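Local coordinates for protein epoxide hydrolase (PDB 3G02) that probably hydrolyses epoxides to vicinal diols, as an enantioselective variant of a fungal alpha/beta-hydrolase-fold enzyme obtained by directed evolution, at residues A[92-103]-A[172-183]. The protein carries 9 engineered substitutions. Numbering follows the deposited sequence.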
ATOM      1  N   ILE A  92      20.398  -9.239  23.039  1.00 15.17           N
ATOM      2  CA  ILE A  92      20.326  -7.890  23.573  1.00 15.29           C
ATOM      3  C   ILE A  92      18.865  -7.605  23.889  1.00 15.65           C
ATOM      4  O   ILE A  92      18.007  -7.686  23.007  1.00 15.58           O
ATOM      5  CB  ILE A  92      20.898  -6.848  22.577  1.00 15.23           C
ATOM      6  CG1 ILE A  92      22.405  -7.066  22.392  1.00 14.89           C
ATOM      7  CG2 ILE A  92      20.623  -5.430  23.065  1.00 15.01           C
ATOM      8  CD1 ILE A  92      22.971  -6.459  21.122  1.00 15.81           C
ATOM      9  N   GLU A  93      18.588  -7.303  25.158  1.00 16.18           N
ATOM     10  CA  GLU A  93      17.223  -7.035  25.638  1.00 16.95           C
ATOM     11  C   GLU A  93      16.225  -8.137  25.261  1.00 16.64           C
ATOM     12  O   GLU A  93      15.065  -7.860  24.953  1.00 17.06           O
ATOM     13  CB  GLU A  93      16.739  -5.658  25.156  1.00 16.94           C
ATOM     14  CG  GLU A  93      17.552  -4.498  25.710  1.00 18.06           C
ATOM     15  CD  GLU A  93      17.145  -3.144  25.155  1.00 18.49           C
ATOM     16  OE1 GLU A  93      16.021  -3.007  24.617  1.00 20.48           O
ATOM     17  OE2 GLU A  93      17.959  -2.206  25.269  1.00 21.02           O
ATOM     18  N   GLY A  94      16.688  -9.385  25.274  1.00 16.15           N
ATOM     19  CA  GLY A  94      15.839 -10.524  24.947  1.00 16.15           C
ATOM     20  C   GLY A  94      15.659 -10.757  23.457  1.00 15.86           C
ATOM     21  O   GLY A  94      14.961 -11.691  23.054  1.00 16.56           O
ATOM     22  N   LEU A  95      16.275  -9.909  22.636  1.00 14.92           N
ATOM     23  CA  LEU A  95      16.226 -10.079  21.184  1.00 14.48           C
ATOM     24  C   LEU A  95      17.490 -10.761  20.698  1.00 13.73           C
ATOM     25  O   LEU A  95      18.585 -10.454  21.170  1.00 13.90           O
ATOM     26  CB  LEU A  95      16.074  -8.729  20.475  1.00 14.38           C
ATOM     27  CG  LEU A  95      14.904  -7.812  20.855  1.00 15.45           C
ATOM     28  CD1 LEU A  95      14.973  -6.511  20.077  1.00 16.85           C
ATOM     29  CD2 LEU A  95      13.565  -8.496  20.638  1.00 15.97           C
ATOM     30  N   THR A  96      17.335 -11.692  19.764  1.00 12.96           N
ATOM     31  CA  THR A  96      18.478 -12.286  19.084  1.00 12.64           C
ATOM     32  C   THR A  96      18.943 -11.298  18.022  1.00 12.24           C
ATOM     33  O   THR A  96      18.203 -10.997  17.085  1.00 12.35           O
ATOM     34  CB  THR A  96      18.112 -13.633  18.440  1.00 12.87           C
ATOM     35  OG1 THR A  96      17.702 -14.553  19.462  1.00 13.81           O
ATOM     36  CG2 THR A  96      19.302 -14.221  17.685  1.00 12.94           C
ATOM     37  N   ILE A  97      20.153 -10.773  18.188  1.00 11.42           N
ATOM     38  CA  ILE A  97      20.712  -9.844  17.212  1.00 10.85           C
ATOM     39  C   ILE A  97      21.797 -10.533  16.406  1.00 10.59           C
ATOM     40  O   ILE A  97      22.853 -10.886  16.933  1.00 10.76           O
ATOM     41  CB  ILE A  97      21.240  -8.540  17.869  1.00 10.61           C
ATOM     42  CG1 ILE A  97      20.108  -7.824  18.627  1.00 11.11           C
ATOM     43  CG2 ILE A  97      21.884  -7.614  16.827  1.00 10.85           C
ATOM     44  CD1 ILE A  97      18.854  -7.522  17.786  1.00 11.21           C
ATOM     45  N   HIS A  98      21.501 -10.736  15.128  1.00 10.10           N
ATOM     46  CA  HIS A  98      22.432 -11.290  14.163  1.00  9.61           C
ATOM     47  C   HIS A  98      23.362 -10.191  13.642  1.00  9.51           C
ATOM     48  O   HIS A  98      22.959  -9.030  13.510  1.00  9.57           O
ATOM     49  CB  HIS A  98      21.635 -11.928  13.018  1.00  9.52           C
ATOM     50  CG  HIS A  98      22.441 -12.196  11.787  1.00  9.36           C
ATOM     51  ND1 HIS A  98      22.572 -11.276  10.770  1.00  9.34           N
ATOM     52  CD2 HIS A  98      23.152 -13.283  11.411  1.00  9.58           C
ATOM     53  CE1 HIS A  98      23.339 -11.785   9.821  1.00 10.58           C
ATOM     54  NE2 HIS A  98      23.703 -13.001  10.184  1.00  9.49           N
ATOM     55  N   PHE A  99      24.611 -10.553  13.363  1.00  9.70           N
ATOM     56  CA  PHE A  99      25.524  -9.633  12.691  1.00  9.85           C
ATOM     57  C   PHE A  99      26.587 -10.374  11.909  1.00  9.71           C
ATOM     58  O   PHE A  99      27.000 -11.468  12.290  1.00  9.93           O
ATOM     59  CB  PHE A  99      26.161  -8.616  13.662  1.00 10.23           C
ATOM     60  CG  PHE A  99      26.957  -9.232  14.789  1.00 11.21           C
ATOM     61  CD1 PHE A  99      26.328  -9.630  15.966  1.00 12.09           C
ATOM     62  CD2 PHE A  99      28.340  -9.364  14.689  1.00 12.30           C
ATOM     63  CE1 PHE A  99      27.063 -10.180  17.018  1.00 13.04           C
ATOM     64  CE2 PHE A  99      29.082  -9.916  15.733  1.00 12.42           C
ATOM     65  CZ  PHE A  99      28.444 -10.318  16.898  1.00 12.84           C
ATOM     66  N   ALA A 100      26.993  -9.781  10.787  1.00  9.64           N
ATOM     67  CA  ALA A 100      28.177 -10.214  10.064  1.00  9.94           C
ATOM     68  C   ALA A 100      29.303  -9.276  10.474  1.00  9.83           C
ATOM     69  O   ALA A 100      29.061  -8.142  10.895  1.00 10.00           O
ATOM     70  CB  ALA A 100      27.944 -10.141   8.564  1.00  9.81           C
ATOM     71  N   ALA A 101      30.545  -9.745  10.367  1.00 10.42           N
ATOM     72  CA  ALA A 101      31.671  -8.918  10.782  1.00 10.77           C
ATOM     73  C   ALA A 101      32.981  -9.323  10.141  1.00 10.77           C
ATOM     74  O   ALA A 101      33.196 -10.491   9.835  1.00 11.42           O
ATOM     75  CB  ALA A 101      31.824  -8.948  12.302  1.00 10.89           C
ATOM     76  N   LEU A 102      33.846  -8.331   9.947  1.00 11.59           N
ATOM     77  CA  LEU A 102      35.269  -8.581   9.772  1.00 12.05           C
ATOM     78  C   LEU A 102      35.962  -7.903  10.939  1.00 12.58           C
ATOM     79  O   LEU A 102      35.949  -6.678  11.048  1.00 12.40           O
ATOM     80  CB  LEU A 102      35.795  -8.014   8.450  1.00 12.03           C
ATOM     81  CG  LEU A 102      35.338  -8.658   7.139  1.00 12.16           C
ATOM     82  CD1 LEU A 102      35.965  -7.899   5.977  1.00 12.30           C
ATOM     83  CD2 LEU A 102      35.687 -10.138   7.053  1.00 12.33           C
ATOM     84  N   PHE A 103      36.535  -8.714  11.826  1.00 13.48           N
ATOM     85  CA  PHE A 103      37.283  -8.191  12.959  1.00 14.36           C
ATOM     86  C   PHE A 103      38.774  -8.161  12.669  1.00 14.93           C
ATOM     87  O   PHE A 103      39.345  -9.140  12.191  1.00 15.23           O
ATOM     88  CB  PHE A 103      37.024  -9.018  14.219  1.00 14.24           C
ATOM     89  CG  PHE A 103      35.630  -8.882  14.763  1.00 13.53           C
ATOM     90  CD1 PHE A 103      35.185  -7.670  15.280  1.00 13.62           C
ATOM     91  CD2 PHE A 103      34.771  -9.972  14.766  1.00 13.63           C
ATOM     92  CE1 PHE A 103      33.891  -7.544  15.785  1.00 13.96           C
ATOM     93  CE2 PHE A 103      33.477  -9.858  15.272  1.00 13.03           C
ATOM     94  CZ  PHE A 103      33.041  -8.645  15.783  1.00 13.18           C
ATOM     95  N   ARG A 172      19.549   2.154  20.523  1.00 11.95           N
ATOM     96  CA  ARG A 172      20.024   1.592  21.783  1.00 12.53           C
ATOM     97  C   ARG A 172      20.574   0.169  21.601  1.00 12.36           C
ATOM     98  O   ARG A 172      21.594  -0.192  22.192  1.00 12.66           O
ATOM     99  CB  ARG A 172      18.914   1.628  22.836  1.00 12.51           C
ATOM    100  CG  ARG A 172      19.376   1.270  24.249  1.00 13.58           C
ATOM    101  CD  ARG A 172      18.221   1.281  25.245  1.00 13.98           C
ATOM    102  NE  ARG A 172      17.187   0.317  24.877  1.00 15.59           N
ATOM    103  CZ  ARG A 172      16.005   0.635  24.352  1.00 16.17           C
ATOM    104  NH1 ARG A 172      15.683   1.907  24.141  1.00 16.70           N
ATOM    105  NH2 ARG A 172      15.147  -0.325  24.039  1.00 16.85           N
ATOM    106  N   VAL A 173      19.910  -0.628  20.766  1.00 12.08           N
ATOM    107  CA  VAL A 173      20.374  -1.983  20.448  1.00 11.99           C
ATOM    108  C   VAL A 173      21.731  -1.973  19.725  1.00 12.02           C
ATOM    109  O   VAL A 173      22.620  -2.755  20.063  1.00 12.08           O
ATOM    110  CB  VAL A 173      19.319  -2.775  19.628  1.00 11.99           C
ATOM    111  CG1 VAL A 173      19.903  -4.075  19.083  1.00 12.67           C
ATOM    112  CG2 VAL A 173      18.090  -3.066  20.490  1.00 12.47           C
ATOM    113  N   VAL A 174      21.882  -1.094  18.736  1.00 11.99           N
ATOM    114  CA  VAL A 174      23.139  -0.993  17.987  1.00 12.03           C
ATOM    115  C   VAL A 174      24.282  -0.554  18.909  1.00 12.36           C
ATOM    116  O   VAL A 174      25.361  -1.151  18.892  1.00 12.30           O
ATOM    117  CB  VAL A 174      23.013  -0.052  16.764  1.00 11.89           C
ATOM    118  CG1 VAL A 174      24.368   0.169  16.093  1.00 11.93           C
ATOM    119  CG2 VAL A 174      22.025  -0.622  15.752  1.00 12.11           C
ATOM    120  N   ASP A 175      24.025   0.466  19.723  1.00 12.82           N
ATOM    121  CA  ASP A 175      25.014   0.954  20.686  1.00 13.22           C
ATOM    122  C   ASP A 175      25.426  -0.150  21.661  1.00 13.52           C
ATOM    123  O   ASP A 175      26.615  -0.318  21.952  1.00 13.65           O
ATOM    124  CB  ASP A 175      24.480   2.173  21.441  1.00 13.45           C
ATOM    125  CG  ASP A 175      25.421   2.644  22.539  1.00 14.14           C
ATOM    126  OD1 ASP A 175      26.460   3.261  22.220  1.00 15.70           O
ATOM    127  OD2 ASP A 175      25.098   2.410  23.722  1.00 15.39           O
ATOM    128  N   GLN A 176      24.450  -0.912  22.154  1.00 13.68           N
ATOM    129  CA  GLN A 176      24.734  -2.016  23.072  1.00 14.15           C
ATOM    130  C   GLN A 176      25.579  -3.103  22.405  1.00 14.22           C
ATOM    131  O   GLN A 176      26.496  -3.653  23.021  1.00 14.11           O
ATOM    132  CB  GLN A 176      23.440  -2.611  23.643  1.00 14.36           C
ATOM    133  CG  GLN A 176      23.655  -3.536  24.846  1.00 16.25           C
ATOM    134  CD  GLN A 176      24.449  -2.876  25.968  1.00 18.15           C
ATOM    135  OE1 GLN A 176      24.071  -1.819  26.477  1.00 20.70           O
ATOM    136  NE2 GLN A 176      25.558  -3.500  26.355  1.00 20.03           N
ATOM    137  N   LEU A 177      25.275  -3.406  21.146  1.00 13.67           N
ATOM    138  CA  LEU A 177      26.051  -4.380  20.392  1.00 13.54           C
ATOM    139  C   LEU A 177      27.512  -3.956  20.311  1.00 13.21           C
ATOM    140  O   LEU A 177      28.407  -4.759  20.579  1.00 13.32           O
ATOM    141  CB  LEU A 177      25.470  -4.566  18.984  1.00 13.26           C
ATOM    142  CG  LEU A 177      26.288  -5.428  18.016  1.00 13.66           C
ATOM    143  CD1 LEU A 177      26.387  -6.875  18.483  1.00 13.46           C
ATOM    144  CD2 LEU A 177      25.691  -5.354  16.615  1.00 13.68           C
ATOM    145  N   MET A 178      27.742  -2.696  19.947  1.00 13.28           N
ATOM    146  CA  MET A 178      29.104  -2.177  19.816  1.00 13.46           C
ATOM    147  C   MET A 178      29.842  -2.193  21.154  1.00 13.94           C
ATOM    148  O   MET A 178      31.023  -2.536  21.207  1.00 14.14           O
ATOM    149  CB  MET A 178      29.105  -0.780  19.188  1.00 13.49           C
ATOM    150  CG  MET A 178      28.618  -0.749  17.733  1.00 13.39           C
ATOM    151  SD  MET A 178      29.548  -1.856  16.654  1.00 13.00           S
ATOM    152  CE  MET A 178      30.875  -0.782  16.109  1.00 13.12           C
ATOM    153  N   LYS A 179      29.137  -1.855  22.233  1.00 14.34           N
ATOM    154  CA  LYS A 179      29.723  -1.930  23.575  1.00 14.83           C
ATOM    155  C   LYS A 179      30.070  -3.369  23.959  1.00 15.00           C
ATOM    156  O   LYS A 179      31.159  -3.640  24.483  1.00 15.11           O
ATOM    157  CB  LYS A 179      28.790  -1.296  24.608  1.00 14.95           C
ATOM    158  CG  LYS A 179      28.780   0.214  24.553  1.00 15.65           C
ATOM    159  CD  LYS A 179      27.693   0.816  25.427  1.00 17.45           C
ATOM    160  CE  LYS A 179      27.826   2.330  25.476  1.00 18.89           C
ATOM    161  NZ  LYS A 179      26.607   2.993  26.028  1.00 20.12           N
ATOM    162  N   ASP A 180      29.149  -4.289  23.683  1.00 15.04           N
ATOM    163  CA  ASP A 180      29.353  -5.716  23.938  1.00 15.35           C
ATOM    164  C   ASP A 180      30.570  -6.281  23.211  1.00 15.29           C
ATOM    165  O   ASP A 180      31.254  -7.166  23.730  1.00 15.18           O
ATOM    166  CB  ASP A 180      28.110  -6.514  23.541  1.00 15.83           C
ATOM    167  CG  ASP A 180      26.966  -6.351  24.523  1.00 17.01           C
ATOM    168  OD1 ASP A 180      27.123  -5.630  25.531  1.00 18.24           O
ATOM    169  OD2 ASP A 180      25.896  -6.938  24.268  1.00 19.64           O
ATOM    170  N   LEU A 181      30.825  -5.768  22.008  1.00 15.03           N
ATOM    171  CA  LEU A 181      31.953  -6.220  21.196  1.00 15.10           C
ATOM    172  C   LEU A 181      33.261  -5.540  21.594  1.00 15.45           C
ATOM    173  O   LEU A 181      34.311  -5.824  21.012  1.00 15.80           O
ATOM    174  CB  LEU A 181      31.665  -6.014  19.704  1.00 14.87           C
ATOM    175  CG  LEU A 181      30.597  -6.923  19.090  1.00 14.27           C
ATOM    176  CD1 LEU A 181      30.252  -6.453  17.684  1.00 12.99           C
ATOM    177  CD2 LEU A 181      31.046  -8.377  19.078  1.00 14.24           C
ATOM    178  N   GLY A 182      33.181  -4.645  22.579  1.00 15.69           N
ATOM    179  CA  GLY A 182      34.357  -4.002  23.174  1.00 15.78           C
ATOM    180  C   GLY A 182      34.637  -2.585  22.718  1.00 16.04           C
ATOM    181  O   GLY A 182      35.751  -2.077  22.897  1.00 16.29           O
ATOM    182  N   PHE A 183      33.634  -1.928  22.141  1.00 15.70           N
ATOM    183  CA  PHE A 183      33.852  -0.620  21.532  1.00 15.91           C
ATOM    184  C   PHE A 183      33.252   0.555  22.312  1.00 16.17           C
ATOM    185  O   PHE A 183      32.974   1.611  21.743  1.00 16.18           O
ATOM    186  CB  PHE A 183      33.370  -0.619  20.073  1.00 15.53           C
ATOM    187  CG  PHE A 183      33.860  -1.791  19.264  1.00 15.13           C
ATOM    188  CD1 PHE A 183      35.201  -2.188  19.305  1.00 14.77           C
ATOM    189  CD2 PHE A 183      32.983  -2.487  18.438  1.00 14.35           C
ATOM    190  CE1 PHE A 183      35.649  -3.267  18.544  1.00 14.35           C
ATOM    191  CE2 PHE A 183      33.419  -3.567  17.673  1.00 14.41           C
ATOM    192  CZ  PHE A 183      34.754  -3.959  17.723  1.00 14.97           C
TER
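Glu93 and Arg172 join the two segments through a bidentate salt bridge made side-on. Arg172 NE reaches Glu93 OE2 at 2.7 Å and NH2 reaches OE1 at 2.9 Å, both nearly straight and both on syn lone pairs. Carboxylate and guanidinium lie 11° from coplanar, so the paired bonds restrain both groups against twisting. A bend at chi3 (60°) swings the arginine's end onto the hairpin, while NH1 pairs with Asp169, probably sharing its charge between two acids.

Beyond this salt bridge the contact is apolar. Ile92 uses both branches: CD1 lies against Leu177 CB (3.8 Å), crossing that side chain at about a right angle, while CG2 rests on the aliphatic part of Gln176. The amide of Gln176 turns off to donate from NE2 to Asp180 OD1 (2.8 Å), meeting that oxygen from above the carboxylate plane. Beta-branched Ile97 meets Val173 CG1 through CG1 and CD1. Leu177, with CG anti to the backbone N (chi1 172°), extends CD1 to Phe99 CE1 at 3.7 Å. Farther along, Leu181 CD2 sits 3.9 Å from both Phe99 CZ and Phe103 CZ, its forked end touching both rings obliquely.

At the salt-bridge end, the type I' turn from Ile92 to Leu95 carries Glu93 toward the helix; both central residues, Glu93 and Gly94, take positive phi, which glycine tolerates readily. At the other end Gly182 closes the helix in a Schellman motif, beyond which Phe183 packs edgewise near Phe103. Helix 167-180 thus covers one side of the antiparallel edge hairpin 87-92/95-102, the helix-on-sheet layering of the alpha/beta-hydrolase fold, away from the predicted catalytic residues.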